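WbmS, polysaccharide deacetylase involved in O-antigen biosynthesis (PDB 3HFT) is a putative zinc-dependent polysaccharide deacetylase that probably removes acetyl groups from a sugar during O-antigen biosynthesis in Bordetella bronchiseptica. Local coordinates at residues S25-N30 / D169-P174; A49-Q54 / V233-W238; N80-R83 / E88-V91. All blocks are in the same frame, centred on the assembly; numbering follows the deposited sequence.

In the fold
All three contacts are mainly apolar, and no hydrogen bond crosses between the segments of any of them. Contacts 1 and 2 are buried and tie parts of the chain far apart in sequence. Contact 1 joins the loop before strand 39-44 to the small mixed sheet. Contact 2 sets a late loop against the start of helix 50-63, and the two centres are about 34 Å apart. Contact 3 is local and only partly buried, joining a helix to strand 87-91 of the parallel sheet. It touches both others: Ser25 OG lies 2.7 Å from Glu88 OE1, a probable hydrogen bond, while Gln54 packs on Asn80. Contact 3 alone has an arginine beside its apolar centre.

Contact 1: S25-N30 / D169-P174; sequences SDIDIN and DMVRVP
Ile27 and Ile29 pack against Val171 and Val173, joining the loop that precedes strand 39-44 to strand 171-172 of the small mixed sheet in this polysaccharide deacetylase fold. All the contacts across are apolar. Ile27 and Val173 meet tip to tip. Ile27 CD1 sits at the fork of the valine, 3.7 Å from Val173 CG2 and 3.8 Å from Val173 CG1. The extended second torsion of Ile27 (chi2 164°) carries CD1 out to this fork. Val171 packs mainly on Ile29. Its CG2 is 4.1 Å from Ile29 CB, and its CG1 is 4.2 Å from Ile29 CD1. Ile27 CG2 is farther off, 4.5 Å from Val171 CG1. Tyr146 and Ile202 extend the apolar patch, and Tyr146 OH also bonds to Ile27 O.

The polar groups work elsewhere. Arg172 points away from the loop and forms a salt bridge with Asp147. Asp28 also points away and shapes its own segment through an Asx turn. Its OD1 accepts from Asn30 N at 2.9 Å, with an N-H...O angle of 149°, and the donor stands 45° out of the carboxylate plane.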
loop_
_atom_site.group_PDB
_atom_site.type_symbol
_atom_site.label_atom_id
_atom_site.label_comp_id
_atom_site.label_asym_id
_atom_site.label_seq_id
_atom_site.Cartn_x
_atom_site.Cartn_y
_atom_site.Cartn_z
ATOM N N SER A 25 -10.917 8.689 -13.135
ATOM C CA SER A 25 -12.265 9.035 -12.665
ATOM C C SER A 25 -13.390 8.357 -13.439
ATOM O O SER A 25 -14.571 8.524 -13.090
ATOM C CB SER A 25 -12.474 10.542 -12.716
ATOM O OG SER A 25 -12.156 11.029 -14.001
ATOM N N ASP A 26 -13.059 7.571 -14.460
ATOM C CA ASP A 26 -14.077 6.799 -15.178
ATOM C C ASP A 26 -14.417 5.509 -14.419
ATOM O O ASP A 26 -15.407 4.865 -14.729
ATOM C CB ASP A 26 -13.616 6.444 -16.595
ATOM C CG ASP A 26 -13.474 7.646 -17.502
ATOM O OD1 ASP A 26 -14.290 8.576 -17.426
ATOM O OD2 ASP A 26 -12.554 7.642 -18.346
ATOM N N ILE A 27 -13.624 5.143 -13.407
ATOM C CA ILE A 27 -13.866 3.930 -12.623
ATOM C C ILE A 27 -15.141 4.112 -11.804
ATOM O O ILE A 27 -15.273 5.088 -11.059
ATOM C CB ILE A 27 -12.692 3.630 -11.678
ATOM C CG1 ILE A 27 -11.442 3.303 -12.517
ATOM C CG2 ILE A 27 -13.021 2.470 -10.674
ATOM C CD1 ILE A 27 -10.108 3.354 -11.768
ATOM N N ASP A 28 -16.081 3.197 -11.989
ATOM C CA ASP A 28 -17.313 3.179 -11.235
ATOM C C ASP A 28 -17.278 1.850 -10.507
ATOM O O ASP A 28 -17.436 0.785 -11.116
ATOM C CB ASP A 28 -18.509 3.264 -12.158
ATOM C CG ASP A 28 -19.834 3.171 -11.421
ATOM O OD1 ASP A 28 -19.862 2.886 -10.199
ATOM O OD2 ASP A 28 -20.872 3.375 -12.081
ATOM N N ILE A 29 -17.054 1.932 -9.205
ATOM C CA ILE A 29 -16.862 0.750 -8.375
ATOM C C ILE A 29 -18.080 -0.169 -8.456
ATOM O O ILE A 29 -17.967 -1.350 -8.228
ATOM C CB ILE A 29 -16.551 1.161 -6.893
ATOM C CG1 ILE A 29 -15.897 0.014 -6.134
ATOM C CG2 ILE A 29 -17.811 1.725 -6.198
ATOM C CD1 ILE A 29 -14.628 -0.460 -6.790
ATOM N N ASN A 30 -19.247 0.374 -8.799
ATOM C CA ASN A 30 -20.460 -0.444 -8.926
ATOM C C ASN A 30 -20.657 -1.103 -10.277
ATOM O O ASN A 30 -21.633 -1.804 -10.468
ATOM C CB ASN A 30 -21.697 0.427 -8.634
ATOM C CG ASN A 30 -21.719 0.906 -7.212
ATOM O OD1 ASN A 30 -21.481 0.128 -6.303
ATOM N ND2 ASN A 30 -21.950 2.191 -7.011
ATOM N N ASP A 169 -15.859 7.447 1.168
ATOM C CA ASP A 169 -16.336 6.890 -0.115
ATOM C C ASP A 169 -15.171 6.799 -1.152
ATOM O O ASP A 169 -15.410 6.829 -2.354
ATOM C CB ASP A 169 -17.466 7.714 -0.736
HETATM N N MSE A 170 -13.937 6.692 -0.678
HETATM C CA MSE A 170 -12.799 6.616 -1.580
HETATM C C MSE A 170 -12.727 5.224 -2.197
HETATM O O MSE A 170 -13.228 4.249 -1.623
HETATM C CB MSE A 170 -11.504 6.918 -0.834
HETATM C CG MSE A 170 -11.432 8.322 -0.240
HETATM SE SE MSE A 170 -9.548 8.840 -0.014
HETATM C CE MSE A 170 -9.041 8.990 -1.859
ATOM N N VAL A 171 -12.101 5.157 -3.367
ATOM C CA VAL A 171 -11.850 3.927 -4.070
ATOM C C VAL A 171 -10.322 3.789 -4.180
ATOM O O VAL A 171 -9.608 4.761 -4.515
ATOM C CB VAL A 171 -12.498 3.968 -5.452
ATOM C CG1 VAL A 171 -11.982 2.814 -6.332
ATOM C CG2 VAL A 171 -14.033 3.952 -5.314
ATOM N N ARG A 172 -9.789 2.632 -3.801
ATOM C CA ARG A 172 -8.378 2.386 -3.984
ATOM C C ARG A 172 -8.188 1.706 -5.332
ATOM O O ARG A 172 -8.846 0.704 -5.664
ATOM C CB ARG A 172 -7.809 1.538 -2.851
ATOM C CG ARG A 172 -8.030 2.153 -1.502
ATOM C CD ARG A 172 -6.920 1.732 -0.591
ATOM N NE ARG A 172 -5.713 2.488 -0.883
ATOM C CZ ARG A 172 -4.611 2.434 -0.161
ATOM N NH1 ARG A 172 -4.555 1.633 0.887
ATOM N NH2 ARG A 172 -3.568 3.184 -0.472
ATOM N N VAL A 173 -7.287 2.274 -6.133
ATOM C CA VAL A 173 -7.008 1.804 -7.454
ATOM C C VAL A 173 -5.547 1.286 -7.536
ATOM O O VAL A 173 -4.626 2.073 -7.519
ATOM C CB VAL A 173 -7.214 2.946 -8.490
ATOM C CG1 VAL A 173 -6.935 2.408 -9.933
ATOM C CG2 VAL A 173 -8.633 3.584 -8.346
ATOM N N PRO A 174 -5.343 -0.051 -7.612
ATOM C CA PRO A 174 -3.970 -0.539 -7.621
ATOM C C PRO A 174 -3.389 -0.473 -9.033
ATOM O O PRO A 174 -4.129 -0.626 -10.000
ATOM C CB PRO A 174 -4.132 -1.993 -7.210
ATOM C CG PRO A 174 -5.431 -2.388 -7.828
ATOM C CD PRO A 174 -6.306 -1.158 -7.645
#

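Contact 2: A49-Q54 / V233-W238; sequences ADFVLQ and VDLIRW
This is a buried apolar contact in which Phe51 and Val52 receive a single leucine, Leu235. It sits at the start of helix 50-63, the helix that follows the first strand, 39-44, of the parallel beta/alpha core. Leu235 comes from a 3-10 segment, 235-238, in the loop between helices 219-224 and 245-256. The contact therefore lays a late part of the chain over the first turn of an early helix.

Leu235 CD2 is the main touching atom. It lies 3.8 Å from Phe51 CZ and meets the ring at a slant. Leu235 CB follows at 4.1 Å from the same Phe51 CZ, so the end of the ring rests along the base and one branch of the leucine. The first torsion of Phe51 (chi1 73°) lays the ring beside Val52, with its CZ end at Leu235. Tyr213 of helix 209-214 packs edge-to-face with the Phe51 ring and also touches Leu235. Met214 touches Leu235 as well, while Pro232 lies against Phe51.

Each backbone has its own bonds. Ala49 is the N-cap residue, and its O accepts from Leu53 N at 3.0 Å. In the 3-10 segment Trp238 N donates to Leu235 O at 2.9 Å. The zinc ion is about 13 Å from the side chain of Val52.

Val52 crosses Leu235 at about a right angle, with Val52 CG2 3.7 Å from Leu235 CD2. That same methyl also covers one face of the Phe51 ring, 3.5 Å above its plane and offset toward the rim.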
loop_
_atom_site.group_PDB
_atom_site.type_symbol
_atom_site.label_atom_id
_atom_site.label_comp_id
_atom_site.label_asym_id
_atom_site.label_seq_id
_atom_site.Cartn_x
_atom_site.Cartn_y
_atom_site.Cartn_z
ATOM N N ALA A 49 10.708 19.579 -16.545
ATOM C CA ALA A 49 10.755 20.837 -17.228
ATOM C C ALA A 49 9.605 20.851 -18.243
ATOM O O ALA A 49 9.188 19.814 -18.726
ATOM C CB ALA A 49 12.114 20.984 -17.968
ATOM N N ASP A 50 9.130 22.038 -18.595
ATOM C CA ASP A 50 8.046 22.188 -19.549
ATOM C C ASP A 50 8.283 21.501 -20.892
ATOM O O ASP A 50 7.351 20.926 -21.444
ATOM C CB ASP A 50 7.752 23.674 -19.778
ATOM C CG ASP A 50 6.960 24.309 -18.644
ATOM O OD1 ASP A 50 6.521 23.633 -17.693
ATOM O OD2 ASP A 50 6.758 25.527 -18.704
ATOM N N PHE A 51 9.502 21.562 -21.448
ATOM C CA PHE A 51 9.728 20.959 -22.772
ATOM C C PHE A 51 9.587 19.438 -22.689
ATOM O O PHE A 51 9.095 18.787 -23.616
ATOM C CB PHE A 51 11.081 21.379 -23.393
ATOM C CG PHE A 51 12.289 20.743 -22.758
ATOM C CD1 PHE A 51 12.892 21.319 -21.649
ATOM C CD2 PHE A 51 12.887 19.627 -23.333
ATOM C CE1 PHE A 51 14.014 20.751 -21.068
ATOM C CE2 PHE A 51 14.023 19.062 -22.777
ATOM C CZ PHE A 51 14.586 19.614 -21.637
ATOM N N VAL A 52 9.983 18.878 -21.552
ATOM C CA VAL A 52 9.843 17.446 -21.299
ATOM C C VAL A 52 8.364 17.072 -21.142
ATOM O O VAL A 52 7.907 16.111 -21.743
ATOM C CB VAL A 52 10.663 17.022 -20.065
ATOM C CG1 VAL A 52 10.348 15.559 -19.637
ATOM C CG2 VAL A 52 12.160 17.220 -20.332
ATOM N N LEU A 53 7.615 17.831 -20.342
ATOM C CA LEU A 53 6.190 17.533 -20.150
ATOM C C LEU A 53 5.456 17.714 -21.473
ATOM O O LEU A 53 4.634 16.876 -21.847
ATOM C CB LEU A 53 5.585 18.421 -19.041
ATOM C CG LEU A 53 4.077 18.296 -18.807
ATOM C CD1 LEU A 53 3.662 16.851 -18.538
ATOM C CD2 LEU A 53 3.673 19.196 -17.648
ATOM N N GLN A 54 5.795 18.770 -22.216
ATOM C CA GLN A 54 5.145 18.996 -23.509
ATOM C C GLN A 54 5.323 17.832 -24.472
ATOM O O GLN A 54 4.413 17.486 -25.213
ATOM C CB GLN A 54 5.634 20.265 -24.192
ATOM C CG GLN A 54 4.794 20.587 -25.458
ATOM C CD GLN A 54 3.358 20.942 -25.120
ATOM O OE1 GLN A 54 3.133 21.871 -24.360
ATOM N NE2 GLN A 54 2.389 20.202 -25.660
ATOM N N VAL A 233 18.389 21.919 -25.115
ATOM C CA VAL A 233 19.304 21.732 -26.219
ATOM C C VAL A 233 20.038 20.412 -26.104
ATOM O O VAL A 233 20.132 19.674 -27.054
ATOM C CB VAL A 233 20.356 22.867 -26.259
ATOM C CG1 VAL A 233 21.438 22.586 -27.316
ATOM C CG2 VAL A 233 19.676 24.229 -26.502
ATOM N N ASP A 234 20.547 20.093 -24.928
ATOM C CA ASP A 234 21.366 18.908 -24.764
ATOM C C ASP A 234 20.607 17.620 -24.402
ATOM O O ASP A 234 21.094 16.522 -24.666
ATOM C CB ASP A 234 22.374 19.138 -23.649
ATOM C CG ASP A 234 23.532 20.038 -24.054
ATOM O OD1 ASP A 234 23.502 20.641 -25.172
ATOM O OD2 ASP A 234 24.461 20.128 -23.204
ATOM N N LEU A 235 19.455 17.729 -23.749
ATOM C CA LEU A 235 18.808 16.519 -23.236
ATOM C C LEU A 235 18.484 15.503 -24.310
ATOM O O LEU A 235 18.587 14.289 -24.072
ATOM C CB LEU A 235 17.560 16.852 -22.406
ATOM C CG LEU A 235 16.947 15.665 -21.630
ATOM C CD1 LEU A 235 17.982 14.999 -20.708
ATOM C CD2 LEU A 235 15.653 16.055 -20.846
ATOM N N ILE A 236 18.086 15.976 -25.487
ATOM C CA ILE A 236 17.686 15.081 -26.572
ATOM C C ILE A 236 18.853 14.131 -26.987
ATOM O O ILE A 236 18.618 13.003 -27.468
ATOM C CB ILE A 236 17.207 15.915 -27.808
ATOM C CG1 ILE A 236 16.665 15.006 -28.918
ATOM C CG2 ILE A 236 18.310 16.799 -28.352
ATOM C CD1 ILE A 236 15.539 14.176 -28.476
ATOM N N ARG A 237 20.093 14.588 -26.778
ATOM C CA ARG A 237 21.290 13.800 -27.121
ATOM C C ARG A 237 21.398 12.540 -26.231
ATOM O O ARG A 237 22.035 11.575 -26.598
ATOM C CB ARG A 237 22.554 14.633 -26.986
ATOM C CG ARG A 237 22.647 15.805 -27.971
ATOM C CD ARG A 237 23.931 16.490 -27.880
ATOM N NE ARG A 237 25.038 15.605 -28.236
ATOM C CZ ARG A 237 26.301 15.850 -27.912
ATOM N NH1 ARG A 237 26.641 16.983 -27.315
ATOM N NH2 ARG A 237 27.248 14.987 -28.210
ATOM N N TRP A 238 20.768 12.577 -25.073
ATOM C CA TRP A 238 20.753 11.441 -24.152
ATOM C C TRP A 238 19.615 10.450 -24.382
ATOM O O TRP A 238 19.525 9.453 -23.665
ATOM C CB TRP A 238 20.666 11.934 -22.719
ATOM C CG TRP A 238 21.873 12.629 -22.272
ATOM C CD1 TRP A 238 22.199 13.924 -22.475
ATOM C CD2 TRP A 238 22.904 12.063 -21.489
ATOM N NE1 TRP A 238 23.385 14.209 -21.854
ATOM C CE2 TRP A 238 23.841 13.071 -21.242
ATOM C CE3 TRP A 238 23.117 10.786 -20.953
ATOM C CZ2 TRP A 238 24.986 12.845 -20.504
ATOM C CZ3 TRP A 238 24.241 10.558 -20.231
ATOM C CH2 TRP A 238 25.151 11.572 -19.987
#

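Contact 3: N80-R83 / E88-V91; sequences NIRR and ELGV
Helix 77-83 rests on strand 87-91 of the parallel sheet through Leu89 packed against Ile81 and Arg82. Leu89 points toward the helix and buries more surface than any other residue here. Ile81 crosses it at about a right angle. Ile81 CG2 is 3.9 Å from Leu89 CB and 4.0 Å from Leu89 CD1. With chi1 of Ile81 at -65°, CG1 lies beside the backbone N and CG2 takes the place anti to it, facing the strand. Trp69 and Ile57 also touch Ile81, which is buried.

The two elements belong to the beta-alpha-beta unit of strand 67-71, helix 77-83 and strand 87-91. Glu88 and Gly90 make backbone hydrogen bonds to strand 67-71. The strand runs directly into His92, a ligand of the zinc ion.

Arg82 covers the other branch of Leu89 at the more exposed side. Its chain is extended from CG to NE and crosses the leucine obliquely. Arg82 CG lies 4.0 Å from Leu89 CD2, and Arg82 NE lies 3.9 Å from the same methyl. The terminal nitrogens are held elsewhere, NH1 by a salt bridge to Glu79 and NH2 by a hydrogen bond to Leu117 O. Glu88 points away from the helix, and its carboxylate hydrogen bonds to Ser123. On the helix itself, Arg83 NH2 makes a weak bond to Asn80 OD1 at 3.0 Å, with an angle of 122°.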
loop_
_atom_site.group_PDB
_atom_site.type_symbol
_atom_site.label_atom_id
_atom_site.label_comp_id
_atom_site.label_asym_id
_atom_site.label_seq_id
_atom_site.Cartn_x
_atom_site.Cartn_y
_atom_site.Cartn_z
ATOM N N ASN A 80 -3.278 22.949 -20.534
ATOM C CA ASN A 80 -3.427 22.050 -21.690
ATOM C C ASN A 80 -4.160 20.773 -21.274
ATOM O O ASN A 80 -5.046 20.287 -21.963
ATOM C CB ASN A 80 -2.070 21.591 -22.266
ATOM C CG ASN A 80 -1.195 22.733 -22.753
ATOM O OD1 ASN A 80 -1.416 23.884 -22.420
ATOM N ND2 ASN A 80 -0.174 22.401 -23.542
ATOM N N ILE A 81 -3.751 20.233 -20.137
ATOM C CA ILE A 81 -4.323 19.014 -19.588
ATOM C C ILE A 81 -5.786 19.253 -19.198
ATOM O O ILE A 81 -6.668 18.469 -19.547
ATOM C CB ILE A 81 -3.478 18.542 -18.385
ATOM C CG1 ILE A 81 -2.069 18.144 -18.880
ATOM C CG2 ILE A 81 -4.200 17.395 -17.619
ATOM C CD1 ILE A 81 -1.010 17.957 -17.802
ATOM N N ARG A 82 -6.062 20.341 -18.487
ATOM C CA ARG A 82 -7.453 20.664 -18.145
ATOM C C ARG A 82 -8.344 20.756 -19.393
ATOM O O ARG A 82 -9.420 20.174 -19.426
ATOM C CB ARG A 82 -7.544 21.991 -17.385
ATOM C CG ARG A 82 -7.027 21.944 -15.962
ATOM C CD ARG A 82 -7.337 23.251 -15.209
ATOM N NE ARG A 82 -6.392 23.479 -14.103
ATOM C CZ ARG A 82 -5.252 24.179 -14.184
ATOM N NH1 ARG A 82 -4.874 24.753 -15.318
ATOM N NH2 ARG A 82 -4.474 24.307 -13.111
ATOM N N ARG A 83 -7.904 21.511 -20.400
ATOM C CA ARG A 83 -8.684 21.706 -21.634
ATOM C C ARG A 83 -9.061 20.437 -22.360
ATOM O O ARG A 83 -10.152 20.325 -22.923
ATOM C CB ARG A 83 -7.898 22.532 -22.660
ATOM C CG ARG A 83 -7.995 23.991 -22.504
ATOM C CD ARG A 83 -7.505 24.672 -23.765
ATOM N NE ARG A 83 -6.141 24.275 -24.103
ATOM C CZ ARG A 83 -5.044 24.907 -23.690
ATOM N NH1 ARG A 83 -5.127 25.977 -22.912
ATOM N NH2 ARG A 83 -3.842 24.466 -24.055
ATOM N N GLU A 88 -7.490 13.798 -17.503
ATOM C CA GLU A 88 -7.873 14.145 -16.147
ATOM C C GLU A 88 -6.623 14.672 -15.436
ATOM O O GLU A 88 -5.534 14.121 -15.590
ATOM C CB GLU A 88 -8.411 12.925 -15.422
ATOM C CG GLU A 88 -8.589 13.135 -13.927
ATOM C CD GLU A 88 -9.137 11.907 -13.216
ATOM O OE1 GLU A 88 -9.496 10.925 -13.905
ATOM O OE2 GLU A 88 -9.165 11.939 -11.960
ATOM N N LEU A 89 -6.784 15.750 -14.682
ATOM C CA LEU A 89 -5.696 16.305 -13.891
ATOM C C LEU A 89 -5.939 15.895 -12.435
ATOM O O LEU A 89 -7.022 16.126 -11.884
ATOM C CB LEU A 89 -5.657 17.826 -14.006
ATOM C CG LEU A 89 -4.515 18.560 -13.271
ATOM C CD1 LEU A 89 -3.127 18.139 -13.787
ATOM C CD2 LEU A 89 -4.682 20.100 -13.323
ATOM N N GLY A 90 -4.930 15.270 -11.838
ATOM C CA GLY A 90 -4.934 14.933 -10.429
ATOM C C GLY A 90 -3.703 15.549 -9.779
ATOM O O GLY A 90 -2.984 16.358 -10.406
ATOM N N VAL A 91 -3.462 15.188 -8.521
ATOM C CA VAL A 91 -2.342 15.755 -7.746
ATOM C C VAL A 91 -1.321 14.717 -7.322
ATOM O O VAL A 91 -1.654 13.541 -7.127
ATOM C CB VAL A 91 -2.881 16.569 -6.504
ATOM C CG1 VAL A 91 -3.536 17.843 -6.986
ATOM C CG2 VAL A 91 -3.846 15.717 -5.651
#